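Local coordinates for protein-tyrosine-phosphatase PTP1 (Arabidopsis thaliana, PDB 6KRW), which dephosphorylates phosphotyrosine in proteins, including the MAP kinase MPK6, and modulates plant defence responses together with MKP1, at residues A[11-16]-A[256-261]; A[32-37]-A[280-285]; A[60-65]-A[87-92]; A[130-135]-A[232-237]; A[204-209]-A[241-246]. One frame throughout, in Å; residues are numbered along the deposited sequence.

Contacts 2, 4 and 5 surround the phosphatase pocket, which holds a citrate ion. Contact 4 carries the active-site Cys237 at the end of strand 233-236, and contact 5 pairs residues 204-209 with the start of the helix that follows. The centres of contacts 4 and 5 lie about 13 Å apart, and Cys237 SG comes within 3.2 Å of Thr244 OG1. Contact 2 adjoins contact 5, centres about 12 Å apart, and Val282 N probably donates to Ile241 O (3.0 Å). Contact 3 stands about 17 Å from contact 4, centre to centre, and its Asn91 side chain is about 10 Å from that of Cys237. Contact 1 uses the far end of helix 242-259, its centre about 26 Å from that of contact 5.

Contact 1. Residues A[11-16]-A[256-261]; sequences NHCHQA and RILAGD
The thiol of Cys13 and one branch of Leu258 meet tip to tip, SG of Cys13 lying 3.6 Å from CD2 of Leu258. One turn further along helix 7-24, CB of Ala16 rests on the end of Ile257, 3.7 Å from its CD1. The other methyl of Ile257, CG2, is anti to its own backbone N and faces the backbone of residues 11-16, 3.8 Å from His12 O. At the margin, CD2 of His12 approaches Gly260 CA obliquely at 3.9 Å. The rotation of this ring is steadied within its own helix, because ND1 of His12 donates to Gln15 OE1 (3.1 Å) lying in the ring plane. Gly260, at a phi of 92°, ends helix 242-259 in a Schellman motif, and just beyond it Asp261 OD2 forms a salt bridge with Arg256 NE at 2.8 Å. Leu299 of helix 285-303 touches both Cys13 and Ala16. No hydrogen bond joins the two segments, although nearby Gln9 binds Leu258 O; thiol, methyl groups and Gly260 CA meet instead, so van der Waals packing carries the contact.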
# COMPACT_ATOMS: atom_id res chain seq x y z
N ASN A 11 -3.89 -21.67 -16.28
CA ASN A 11 -5.16 -22.34 -15.88
C ASN A 11 -5.75 -21.62 -14.67
O ASN A 11 -6.98 -21.43 -14.60
CB ASN A 11 -4.92 -23.81 -15.55
CG ASN A 11 -4.63 -24.64 -16.77
OD1 ASN A 11 -5.05 -24.31 -17.88
ND2 ASN A 11 -3.92 -25.74 -16.59
N HIS A 12 -4.90 -21.22 -13.73
CA HIS A 12 -5.41 -20.57 -12.49
C HIS A 12 -5.95 -19.17 -12.85
O HIS A 12 -6.99 -18.78 -12.33
CB HIS A 12 -4.34 -20.58 -11.41
CG HIS A 12 -4.10 -21.94 -10.84
ND1 HIS A 12 -5.09 -22.91 -10.79
CD2 HIS A 12 -3.02 -22.49 -10.25
CE1 HIS A 12 -4.62 -24.00 -10.22
NE2 HIS A 12 -3.35 -23.76 -9.88
N CYS A 13 -5.27 -18.48 -13.76
CA CYS A 13 -5.78 -17.15 -14.17
C CYS A 13 -7.13 -17.29 -14.91
O CYS A 13 -8.02 -16.45 -14.68
CB CYS A 13 -4.76 -16.42 -15.05
SG CYS A 13 -3.30 -15.87 -14.13
N HIS A 14 -7.26 -18.28 -15.80
CA HIS A 14 -8.54 -18.51 -16.52
C HIS A 14 -9.64 -18.83 -15.51
O HIS A 14 -10.75 -18.28 -15.59
CB HIS A 14 -8.39 -19.61 -17.57
CG HIS A 14 -7.76 -19.13 -18.83
ND1 HIS A 14 -8.41 -18.30 -19.72
CD2 HIS A 14 -6.55 -19.38 -19.36
CE1 HIS A 14 -7.63 -18.04 -20.74
NE2 HIS A 14 -6.48 -18.70 -20.54
N GLN A 15 -9.34 -19.70 -14.56
CA GLN A 15 -10.33 -20.10 -13.53
C GLN A 15 -10.73 -18.87 -12.73
O GLN A 15 -11.95 -18.64 -12.55
CB GLN A 15 -9.72 -21.17 -12.64
CG GLN A 15 -9.60 -22.52 -13.34
CD GLN A 15 -8.61 -23.42 -12.64
OE1 GLN A 15 -8.12 -23.09 -11.56
NE2 GLN A 15 -8.28 -24.53 -13.27
N ALA A 16 -9.76 -18.08 -12.29
CA ALA A 16 -10.06 -16.85 -11.53
C ALA A 16 -10.85 -15.87 -12.40
O ALA A 16 -11.77 -15.23 -11.91
CB ALA A 16 -8.80 -16.22 -11.02
N ARG A 256 -1.48 -13.93 -5.48
CA ARG A 256 -1.92 -15.20 -4.86
C ARG A 256 -2.54 -16.13 -5.91
O ARG A 256 -2.34 -17.33 -5.83
CB ARG A 256 -2.85 -14.89 -3.69
CG ARG A 256 -2.09 -14.41 -2.46
CD ARG A 256 -2.99 -13.78 -1.44
NE ARG A 256 -4.05 -14.69 -0.99
CZ ARG A 256 -5.24 -14.29 -0.57
NH1 ARG A 256 -5.48 -12.99 -0.43
NH2 ARG A 256 -6.15 -15.19 -0.20
N ILE A 257 -3.26 -15.59 -6.90
CA ILE A 257 -3.77 -16.43 -8.01
C ILE A 257 -2.58 -17.06 -8.74
O ILE A 257 -2.60 -18.27 -8.98
CB ILE A 257 -4.66 -15.61 -8.96
CG1 ILE A 257 -5.95 -15.17 -8.26
CG2 ILE A 257 -4.94 -16.39 -10.24
CD1 ILE A 257 -6.67 -14.04 -8.99
N LEU A 258 -1.56 -16.26 -9.04
CA LEU A 258 -0.38 -16.74 -9.80
C LEU A 258 0.40 -17.76 -8.97
O LEU A 258 1.11 -18.58 -9.57
CB LEU A 258 0.50 -15.55 -10.16
CG LEU A 258 -0.06 -14.65 -11.25
CD1 LEU A 258 0.80 -13.41 -11.40
CD2 LEU A 258 -0.14 -15.40 -12.58
N ALA A 259 0.26 -17.72 -7.65
CA ALA A 259 1.00 -18.65 -6.76
C ALA A 259 0.16 -19.89 -6.44
O ALA A 259 0.70 -20.80 -5.80
CB ALA A 259 1.44 -17.96 -5.51
N GLY A 260 -1.09 -19.94 -6.88
CA GLY A 260 -1.94 -21.13 -6.73
C GLY A 260 -2.77 -21.12 -5.45
O GLY A 260 -3.26 -22.18 -5.09
N ASP A 261 -3.01 -19.96 -4.84
CA ASP A 261 -3.82 -19.87 -3.60
C ASP A 261 -5.29 -19.68 -3.99
O ASP A 261 -5.72 -18.55 -4.36
CB ASP A 261 -3.28 -18.75 -2.71
CG ASP A 261 -4.12 -18.49 -1.48
OD1 ASP A 261 -5.08 -19.28 -1.23
OD2 ASP A 261 -3.86 -17.45 -0.81

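Contact 2. Residues A[32-37]-A[280-285]; sequences HEFTGL and GMVQTM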
# COMPACT_ATOMS: atom_id res chain seq x y z
N HIS A 32 -23.42 -6.73 -2.00
CA HIS A 32 -23.79 -7.53 -0.81
C HIS A 32 -22.53 -7.84 -0.01
O HIS A 32 -22.57 -7.75 1.24
CB HIS A 32 -24.54 -8.81 -1.22
CG HIS A 32 -25.20 -9.52 -0.09
ND1 HIS A 32 -24.61 -10.57 0.58
CD2 HIS A 32 -26.42 -9.35 0.47
CE1 HIS A 32 -25.42 -11.01 1.52
NE2 HIS A 32 -26.54 -10.28 1.47
N GLU A 33 -21.44 -8.22 -0.68
CA GLU A 33 -20.17 -8.52 0.04
C GLU A 33 -19.74 -7.28 0.83
O GLU A 33 -19.36 -7.40 2.02
CB GLU A 33 -19.07 -8.95 -0.92
CG GLU A 33 -19.29 -10.29 -1.58
CD GLU A 33 -18.24 -10.71 -2.59
OE1 GLU A 33 -18.27 -11.86 -3.04
OE2 GLU A 33 -17.39 -9.86 -2.94
N PHE A 34 -19.71 -6.11 0.19
CA PHE A 34 -19.22 -4.90 0.89
C PHE A 34 -20.15 -4.52 2.05
O PHE A 34 -19.64 -4.14 3.11
CB PHE A 34 -19.03 -3.73 -0.08
CG PHE A 34 -18.28 -2.60 0.55
CD1 PHE A 34 -16.91 -2.70 0.76
CD2 PHE A 34 -18.93 -1.46 1.00
CE1 PHE A 34 -16.21 -1.67 1.37
CE2 PHE A 34 -18.23 -0.45 1.64
CZ PHE A 34 -16.87 -0.54 1.80
N THR A 35 -21.46 -4.59 1.85
CA THR A 35 -22.42 -4.30 2.94
C THR A 35 -22.15 -5.24 4.12
O THR A 35 -22.20 -4.78 5.30
CB THR A 35 -23.85 -4.40 2.42
OG1 THR A 35 -24.00 -3.42 1.39
CG2 THR A 35 -24.86 -4.14 3.51
N GLY A 36 -21.86 -6.51 3.83
CA GLY A 36 -21.55 -7.48 4.90
C GLY A 36 -20.26 -7.11 5.63
O GLY A 36 -20.19 -7.22 6.86
N LEU A 37 -19.23 -6.73 4.89
CA LEU A 37 -17.96 -6.28 5.52
C LEU A 37 -18.25 -5.08 6.42
O LEU A 37 -17.71 -5.02 7.53
CB LEU A 37 -16.94 -5.90 4.45
CG LEU A 37 -16.32 -7.07 3.69
CD1 LEU A 37 -15.62 -6.60 2.42
CD2 LEU A 37 -15.35 -7.85 4.58
N GLY A 280 -10.17 -0.59 8.70
CA GLY A 280 -10.86 0.16 7.64
C GLY A 280 -10.25 0.01 6.26
O GLY A 280 -10.62 0.78 5.34
N MET A 281 -9.36 -0.94 6.03
CA MET A 281 -8.79 -1.14 4.67
C MET A 281 -9.93 -1.34 3.67
O MET A 281 -10.79 -2.13 3.89
CB MET A 281 -7.83 -2.34 4.67
CG MET A 281 -6.60 -2.09 5.50
SD MET A 281 -5.28 -1.25 4.60
CE MET A 281 -4.55 -2.65 3.78
N VAL A 282 -9.86 -0.56 2.56
CA VAL A 282 -10.91 -0.45 1.49
C VAL A 282 -12.07 0.33 2.08
O VAL A 282 -12.92 -0.26 2.78
CB VAL A 282 -11.32 -1.78 0.82
CG1 VAL A 282 -12.20 -1.52 -0.41
CG2 VAL A 282 -10.11 -2.59 0.42
N GLN A 283 -12.13 1.63 1.81
CA GLN A 283 -13.07 2.52 2.53
C GLN A 283 -14.47 2.56 1.92
O GLN A 283 -15.42 2.76 2.70
CB GLN A 283 -12.46 3.91 2.65
CG GLN A 283 -11.43 3.97 3.75
CD GLN A 283 -12.16 4.15 5.05
OE1 GLN A 283 -12.72 5.21 5.32
NE2 GLN A 283 -12.14 3.10 5.87
N THR A 284 -14.63 2.41 0.62
CA THR A 284 -15.96 2.68 0.03
C THR A 284 -16.42 1.53 -0.87
O THR A 284 -15.59 0.78 -1.36
CB THR A 284 -15.97 3.99 -0.77
OG1 THR A 284 -15.21 3.77 -1.96
CG2 THR A 284 -15.40 5.17 -0.02
N MET A 285 -17.72 1.50 -1.14
CA MET A 285 -18.24 0.45 -2.06
C MET A 285 -17.69 0.69 -3.47
O MET A 285 -17.39 -0.29 -4.15
CB MET A 285 -19.77 0.45 -2.05
CG MET A 285 -20.37 -0.68 -2.86
SD MET A 285 -22.18 -0.71 -2.86
CE MET A 285 -22.48 -1.28 -1.19
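The glutamine loop (Q-loop) of the tyrosine phosphatase fold, here residues 280-285, receives the ring of Phe34 from helix 27-39 against its backbone. CG of Phe34 is anti to the backbone N (chi1 -169°), which carries the ring out of the helix to the point where the loop becomes helix 285-303. Met285 CA stands over one face, 3.9 Å from the ring centroid and 20° off the normal, a CH-pi contact. On that same face, Met285 N is 3.4 Å from Phe34 CE2, and Thr284 O lies over it too. At the edge, near the ring plane, are Val282 O, 3.8 Å from Phe34 CE1, and Gln283 O. The loop is braced from within: Gln283 NE2 donates to Gly280 O at 2.8 Å, in the carbonyl plane and on a lone pair, while Thr284 OG1 N-caps the following helix at Gln287 N. Gln283, by analogy with related phosphatases, probably contacts substrate. With no hydrogen bond across the segments, dispersion and the CH-pi contact hold the ring against the loop.

Contact 3. Residues A[60-65]-A[87-92]; sequences VEKNRY and KGYVNA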
# COMPACT_ATOMS: atom_id res chain seq x y z
N VAL A 60 0.22 10.67 20.07
CA VAL A 60 -1.05 11.08 19.40
C VAL A 60 -0.75 12.06 18.26
O VAL A 60 -1.40 11.95 17.22
CB VAL A 60 -2.07 11.63 20.39
CG1 VAL A 60 -2.75 10.51 21.15
CG2 VAL A 60 -1.47 12.64 21.35
N GLU A 61 0.20 12.97 18.44
CA GLU A 61 0.52 13.98 17.39
C GLU A 61 1.24 13.34 16.20
O GLU A 61 1.45 14.00 15.22
CB GLU A 61 1.43 15.08 17.95
CG GLU A 61 0.69 16.17 18.68
CD GLU A 61 1.59 17.32 19.09
OE1 GLU A 61 1.32 17.94 20.12
OE2 GLU A 61 2.58 17.59 18.36
N LYS A 62 1.57 12.06 16.25
CA LYS A 62 2.26 11.37 15.13
C LYS A 62 1.23 10.69 14.23
O LYS A 62 1.63 10.03 13.26
CB LYS A 62 3.25 10.35 15.68
CG LYS A 62 4.39 10.95 16.50
CD LYS A 62 5.19 9.90 17.24
CE LYS A 62 6.23 10.51 18.15
NZ LYS A 62 6.84 9.50 19.04
N ASN A 63 -0.05 10.90 14.51
CA ASN A 63 -1.17 10.35 13.72
C ASN A 63 -1.85 11.48 12.95
O ASN A 63 -2.29 12.44 13.57
CB ASN A 63 -2.18 9.65 14.62
CG ASN A 63 -1.54 8.52 15.40
OD1 ASN A 63 -0.75 7.79 14.83
ND2 ASN A 63 -1.81 8.42 16.70
N ARG A 64 -1.96 11.31 11.64
CA ARG A 64 -2.66 12.29 10.78
C ARG A 64 -4.14 12.34 11.16
O ARG A 64 -4.73 13.45 11.20
CB ARG A 64 -2.45 11.90 9.32
CG ARG A 64 -3.07 12.90 8.36
CD ARG A 64 -2.65 12.65 6.94
NE ARG A 64 -1.25 12.99 6.72
CZ ARG A 64 -0.79 14.24 6.52
NH1 ARG A 64 -1.60 15.30 6.49
NH2 ARG A 64 0.50 14.42 6.28
N TYR A 65 -4.72 11.17 11.44
CA TYR A 65 -6.15 11.07 11.78
C TYR A 65 -6.26 10.30 13.08
O TYR A 65 -5.56 9.28 13.26
CB TYR A 65 -6.93 10.35 10.69
CG TYR A 65 -6.84 11.02 9.34
CD1 TYR A 65 -7.58 12.16 9.08
CD2 TYR A 65 -5.96 10.56 8.38
CE1 TYR A 65 -7.47 12.79 7.85
CE2 TYR A 65 -5.86 11.18 7.14
CZ TYR A 65 -6.61 12.31 6.88
OH TYR A 65 -6.51 12.94 5.66
N LYS A 87 8.10 3.90 22.32
CA LYS A 87 8.05 2.47 21.94
C LYS A 87 8.21 2.33 20.41
O LYS A 87 7.55 1.47 19.81
CB LYS A 87 6.77 1.81 22.46
CG LYS A 87 6.58 1.89 23.98
CD LYS A 87 5.36 1.14 24.47
CE LYS A 87 5.24 1.12 25.98
NZ LYS A 87 4.68 2.39 26.49
N GLY A 88 9.05 3.17 19.81
CA GLY A 88 9.38 2.98 18.39
C GLY A 88 8.23 3.32 17.45
O GLY A 88 8.21 2.78 16.34
N TYR A 89 7.31 4.16 17.88
CA TYR A 89 6.01 4.28 17.19
C TYR A 89 6.13 5.01 15.84
O TYR A 89 6.66 6.12 15.75
CB TYR A 89 4.99 5.00 18.07
CG TYR A 89 3.68 5.13 17.37
CD1 TYR A 89 2.88 4.03 17.17
CD2 TYR A 89 3.29 6.33 16.78
CE1 TYR A 89 1.69 4.11 16.46
CE2 TYR A 89 2.11 6.43 16.06
CZ TYR A 89 1.32 5.32 15.88
OH TYR A 89 0.16 5.35 15.18
N VAL A 90 5.56 4.38 14.84
CA VAL A 90 5.22 5.01 13.55
C VAL A 90 3.84 4.50 13.15
O VAL A 90 3.49 3.33 13.44
CB VAL A 90 6.31 4.73 12.52
CG1 VAL A 90 6.61 3.28 12.33
CG2 VAL A 90 5.98 5.37 11.17
N ASN A 91 3.04 5.34 12.51
CA ASN A 91 1.69 4.95 12.06
C ASN A 91 1.85 4.08 10.82
O ASN A 91 1.80 4.61 9.69
CB ASN A 91 0.78 6.15 11.91
CG ASN A 91 -0.66 5.74 11.72
OD1 ASN A 91 -0.96 4.78 11.00
ND2 ASN A 91 -1.56 6.47 12.36
N ALA A 92 2.06 2.79 11.00
CA ALA A 92 2.41 1.89 9.90
C ALA A 92 2.09 0.47 10.33
O ALA A 92 2.37 0.14 11.53
CB ALA A 92 3.87 2.00 9.54
O HOH W 1 3.81 8.19 12.41
O HOH W 2 8.15 7.54 17.58
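Near the plane of the Tyr89 ring, at its edge, lie Asn63 OD1 and Lys62 CD, while the Asn63 amide stands almost upright to that ring, the planes 87° apart. The Asn91 amide is likewise nearly perpendicular to that of Asn63. One oxygen joins the three groups: Asn63 OD1 accepts from Tyr89 OH at 2.6 Å and from Asn91 ND2 at 2.9 Å. The phenol arrives only slightly tilted from the carbonyl plane, whereas ND2 comes from above it, 45° out. CG of Tyr89 is anti to its backbone N (chi1 179°), which sends the hydroxyl across to this oxygen. An alanine in place of Asn63 would probably leave the Tyr89 hydroxyl and one N-H of Asn91 without their acceptor. Lys62 slides extended past the ring, CD 4.1 Å from Tyr89 CD2, and its NZ bonds to Asn59 and to a water that donates to Tyr89 O. A second water links Lys62 O to Asn91 N. The sequence KNRY identifies the phosphotyrosine-recognition loop of the family, whose Tyr65 OH bonds to Ser238 OG. Asn91 ND2 also donates to Val68 O, and Asn63 ND2 to Ala54 O. Helix 52-55 packs on Tyr89 through Val53 and Ala54; beyond the corner at Asn91 the chain continues into edge strand 92-95, with helix 117-126 touching Val90 and Ala92.

Contact 4. Residues A[130-135]-A[232-237]; sequences PIIVML and PIIVHC
Met134 and His236 pack at the tight end of a parallel strand pair in the central mixed sheet, where strand 233-236 runs into the phosphate-binding loop of the phosphatase at the nucleophile Cys237. The strand axes are 4.6 Å apart at closest approach and inclined by 15°. Val133 lies at the middle of the ladder: its N donates to Ile234 O (2.8 Å, N-H...O 169°) and its O accepts from His236 N, and Leu135 N then reaches His236 O. His236 has its CG between the backbone N and the carbonyl carbon, which lays the imidazole beside strand 131-134. Met134 CA sits over one ring face, and the extended Met134 chain continues past it, CG 3.5 Å from His236 CE1. Ile132 CG2 meets the ring edge, 4.0 Å from His236 CD2. On the Val133 and Val235 face, Val235 CG1 is met at 3.8 Å by CD1 of Leu135, just past the strand end. The opposite end is looser: Ile234 N to Ile131 O (3.0 Å) is bent to 147°, and partly exposed Pro130 brings its CD to 3.4 Å from Pro232 O, a buried oxygen with no hydrogen-bond partner in the model. The His236 ring, by contrast, is fixed at two nitrogens: NE2 bonds to Tyr150 OH, and ND1 donates in the ring plane to a lone pair of Cys237 O at 3.0 Å.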
# COMPACT_ATOMS: atom_id res chain seq x y z
N PRO A 130 12.12 -1.74 -0.80
CA PRO A 130 12.62 -1.37 -2.13
C PRO A 130 11.72 -0.40 -2.91
O PRO A 130 12.21 0.20 -3.89
CB PRO A 130 12.70 -2.73 -2.83
CG PRO A 130 11.59 -3.53 -2.20
CD PRO A 130 11.67 -3.14 -0.73
N ILE A 131 10.46 -0.27 -2.50
CA ILE A 131 9.40 0.43 -3.28
C ILE A 131 8.58 1.26 -2.31
O ILE A 131 8.20 0.74 -1.26
CB ILE A 131 8.48 -0.57 -4.01
CG1 ILE A 131 9.27 -1.48 -4.97
CG2 ILE A 131 7.32 0.13 -4.71
CD1 ILE A 131 9.88 -0.81 -6.13
N ILE A 132 8.19 2.44 -2.73
CA ILE A 132 7.11 3.26 -2.14
C ILE A 132 6.06 3.52 -3.21
O ILE A 132 6.40 4.06 -4.26
CB ILE A 132 7.63 4.56 -1.55
CG1 ILE A 132 8.67 4.33 -0.46
CG2 ILE A 132 6.48 5.40 -1.07
CD1 ILE A 132 9.47 5.57 -0.10
N VAL A 133 4.84 3.14 -2.93
CA VAL A 133 3.64 3.42 -3.74
C VAL A 133 2.87 4.52 -3.04
O VAL A 133 2.35 4.31 -1.92
CB VAL A 133 2.78 2.19 -4.01
CG1 VAL A 133 1.56 2.52 -4.82
CG2 VAL A 133 3.60 1.07 -4.63
N MET A 134 2.78 5.66 -3.71
CA MET A 134 2.09 6.84 -3.17
C MET A 134 0.84 7.10 -4.00
O MET A 134 0.98 7.39 -5.21
CB MET A 134 3.02 8.04 -3.26
CG MET A 134 2.41 9.30 -2.76
SD MET A 134 3.61 10.61 -2.71
CE MET A 134 2.58 11.89 -2.04
N LEU A 135 -0.35 7.08 -3.40
CA LEU A 135 -1.65 7.11 -4.12
C LEU A 135 -2.41 8.38 -3.79
O LEU A 135 -3.62 8.37 -3.83
CB LEU A 135 -2.45 5.86 -3.72
CG LEU A 135 -1.76 4.55 -4.02
CD1 LEU A 135 -2.52 3.38 -3.35
CD2 LEU A 135 -1.60 4.31 -5.51
N PRO A 232 9.44 -5.35 2.36
CA PRO A 232 8.07 -4.90 2.23
C PRO A 232 7.93 -3.74 1.23
O PRO A 232 8.79 -2.90 1.15
CB PRO A 232 7.66 -4.46 3.65
CG PRO A 232 8.72 -5.03 4.56
CD PRO A 232 9.98 -5.12 3.71
N ILE A 233 6.82 -3.74 0.51
CA ILE A 233 6.41 -2.60 -0.35
C ILE A 233 5.63 -1.62 0.51
O ILE A 233 4.60 -1.99 1.07
CB ILE A 233 5.57 -3.07 -1.54
CG1 ILE A 233 6.40 -3.96 -2.46
CG2 ILE A 233 4.93 -1.90 -2.25
CD1 ILE A 233 5.59 -4.65 -3.50
N ILE A 234 6.13 -0.40 0.63
CA ILE A 234 5.38 0.67 1.30
C ILE A 234 4.24 1.10 0.40
O ILE A 234 4.48 1.38 -0.76
CB ILE A 234 6.28 1.82 1.74
CG1 ILE A 234 7.21 1.37 2.86
CG2 ILE A 234 5.45 3.01 2.15
CD1 ILE A 234 8.33 2.36 3.16
N VAL A 235 3.04 1.17 0.93
CA VAL A 235 1.87 1.73 0.22
C VAL A 235 1.24 2.76 1.11
O VAL A 235 0.98 2.47 2.30
CB VAL A 235 0.85 0.68 -0.24
CG1 VAL A 235 -0.23 1.31 -1.09
CG2 VAL A 235 1.50 -0.49 -0.95
N HIS A 236 1.04 3.98 0.59
CA HIS A 236 0.42 5.01 1.43
C HIS A 236 -0.46 5.92 0.58
O HIS A 236 -0.20 6.09 -0.63
CB HIS A 236 1.45 5.81 2.22
CG HIS A 236 2.16 6.89 1.45
ND1 HIS A 236 1.62 8.15 1.39
CD2 HIS A 236 3.36 6.92 0.88
CE1 HIS A 236 2.46 8.94 0.69
NE2 HIS A 236 3.55 8.19 0.34
N CYS A 237 -1.46 6.50 1.20
CA CYS A 237 -2.26 7.59 0.60
C CYS A 237 -2.26 8.68 1.66
O CYS A 237 -1.18 9.11 2.05
CB CYS A 237 -3.64 7.09 0.17
SG CYS A 237 -4.53 6.09 1.39

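Contact 5. Residues A[204-209]-A[241-246]; sequences WPDHGV and IGRTGT. With FLC (citrate anion), chain D.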
# COMPACT_ATOMS: atom_id res chain seq x y z
N TRP A 204 -6.10 9.69 -8.18
CA TRP A 204 -7.02 8.83 -7.39
C TRP A 204 -7.55 9.69 -6.25
O TRP A 204 -6.88 9.88 -5.25
CB TRP A 204 -6.27 7.60 -6.89
CG TRP A 204 -7.15 6.52 -6.33
CD1 TRP A 204 -8.43 6.62 -5.90
CD2 TRP A 204 -6.77 5.15 -6.17
NE1 TRP A 204 -8.89 5.40 -5.47
CE2 TRP A 204 -7.91 4.47 -5.65
CE3 TRP A 204 -5.62 4.41 -6.45
CZ2 TRP A 204 -7.90 3.11 -5.35
CZ3 TRP A 204 -5.62 3.06 -6.15
CH2 TRP A 204 -6.74 2.43 -5.62
N PRO A 205 -8.78 10.22 -6.39
CA PRO A 205 -9.33 11.11 -5.37
C PRO A 205 -9.60 10.41 -4.04
O PRO A 205 -9.97 9.24 -4.00
CB PRO A 205 -10.64 11.64 -5.97
CG PRO A 205 -10.92 10.79 -7.19
CD PRO A 205 -9.65 10.05 -7.56
N ASP A 206 -9.42 11.18 -2.97
CA ASP A 206 -9.67 10.77 -1.58
C ASP A 206 -11.14 10.31 -1.51
O ASP A 206 -12.04 11.02 -1.99
CB ASP A 206 -9.27 11.94 -0.68
CG ASP A 206 -9.85 11.88 0.72
OD1 ASP A 206 -10.51 10.89 1.03
OD2 ASP A 206 -9.64 12.82 1.49
N HIS A 207 -11.36 9.11 -0.99
CA HIS A 207 -12.70 8.49 -0.80
C HIS A 207 -13.39 8.26 -2.15
O HIS A 207 -14.59 8.12 -2.17
CB HIS A 207 -13.50 9.25 0.27
CG HIS A 207 -13.11 8.86 1.65
ND1 HIS A 207 -12.97 7.53 2.03
CD2 HIS A 207 -12.81 9.58 2.76
CE1 HIS A 207 -12.60 7.46 3.28
NE2 HIS A 207 -12.49 8.70 3.76
N GLY A 208 -12.62 8.15 -3.23
CA GLY A 208 -13.15 7.95 -4.58
C GLY A 208 -12.35 6.92 -5.32
O GLY A 208 -11.63 6.10 -4.63
N VAL A 209 -12.47 6.93 -6.66
CA VAL A 209 -11.85 5.90 -7.53
C VAL A 209 -11.39 6.58 -8.81
O VAL A 209 -11.97 7.59 -9.23
CB VAL A 209 -12.80 4.72 -7.85
CG1 VAL A 209 -13.07 3.89 -6.61
CG2 VAL A 209 -14.08 5.17 -8.52
N ILE A 241 -5.48 3.68 4.30
CA ILE A 241 -6.46 2.57 4.38
C ILE A 241 -7.38 2.45 3.16
O ILE A 241 -7.60 1.34 2.72
CB ILE A 241 -7.25 2.62 5.70
CG1 ILE A 241 -8.04 3.91 5.90
CG2 ILE A 241 -6.34 2.31 6.89
CD1 ILE A 241 -8.98 3.89 7.08
N GLY A 242 -7.86 3.56 2.56
CA GLY A 242 -8.87 3.42 1.49
C GLY A 242 -8.20 3.10 0.17
O GLY A 242 -8.31 1.97 -0.32
N ARG A 243 -7.52 4.09 -0.40
CA ARG A 243 -6.77 3.86 -1.65
C ARG A 243 -5.69 2.81 -1.39
O ARG A 243 -5.53 1.95 -2.18
CB ARG A 243 -6.23 5.21 -2.13
CG ARG A 243 -7.35 6.15 -2.55
CD ARG A 243 -6.89 7.59 -2.74
NE ARG A 243 -6.65 8.27 -1.47
CZ ARG A 243 -6.31 9.54 -1.37
NH1 ARG A 243 -6.22 10.30 -2.47
NH2 ARG A 243 -6.09 10.09 -0.20
N THR A 244 -5.00 2.91 -0.27
CA THR A 244 -3.93 1.96 0.10
C THR A 244 -4.49 0.53 0.15
O THR A 244 -3.92 -0.35 -0.43
CB THR A 244 -3.34 2.36 1.44
OG1 THR A 244 -2.63 3.57 1.26
CG2 THR A 244 -2.39 1.32 2.01
N GLY A 245 -5.60 0.33 0.85
CA GLY A 245 -6.16 -1.03 0.95
C GLY A 245 -6.62 -1.57 -0.39
O GLY A 245 -6.46 -2.75 -0.68
N THR A 246 -7.20 -0.69 -1.23
CA THR A 246 -7.66 -1.09 -2.57
C THR A 246 -6.44 -1.54 -3.39
O THR A 246 -6.51 -2.58 -4.01
CB THR A 246 -8.44 0.07 -3.20
OG1 THR A 246 -9.51 0.49 -2.35
CG2 THR A 246 -8.98 -0.27 -4.57
CAC FLC D . -8.93 7.22 0.88
CA FLC D . -9.03 8.33 1.89
CB FLC D . -7.93 8.26 2.95
CBC FLC D . -7.97 6.82 3.51
CG FLC D . -8.25 9.26 4.07
CGC FLC D . -8.33 10.74 3.72
OA1 FLC D . -7.86 6.77 0.62
OA2 FLC D . -9.91 6.80 0.45
OB1 FLC D . -6.96 6.14 3.47
OB2 FLC D . -9.07 6.45 3.93
OG1 FLC D . -7.84 11.15 2.65
OG2 FLC D . -8.87 11.48 4.56
OHB FLC D . -6.65 8.52 2.37
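Trp204 and Arg243 run antiparallel alongside one another, the indole lying along the aliphatic part of the arginine. CG of Trp204 is anti to the backbone N (chi1 -168°), and this places the five-membered ring under Arg243 CG, 3.4 Å from its centroid in a CH-pi contact. Arg243 then bends at chi3 (-75°), so that its guanidinium turns 78° from the indole plane. Its NH1 donates to Trp204 O at 2.9 Å, within both the guanidinium and the carbonyl planes. Asp206 CA stands over the centre of one guanidinium face. The segments belong to the WPD loop and the phosphate-binding loop with its following helix, and their meeting around citrate is consistent with a closed WPD loop. Arg243 NE donates to citrate OA1 (2.8 Å) and Arg243 NH2 to citrate OHB (3.1 Å), while Ile241 N and Gly242 N both grip citrate OB1. Asp206 OD2 forms a salt bridge with Lys146. Trp204 NE1 donates in its ring plane to Gly208 O at 3.0 Å, tying the indole to its own loop. Thr246 CG2, anti to its backbone N, meets the indole edge 3.6 Å from Trp204 CZ2. An alanine in place of Trp204 would probably open a gap over Arg243 CG and beside Thr246 CG2 and cost Gly208 O the indole N-H. Gly242 O is gripped on both sides of its plane by Thr246 N and OG1.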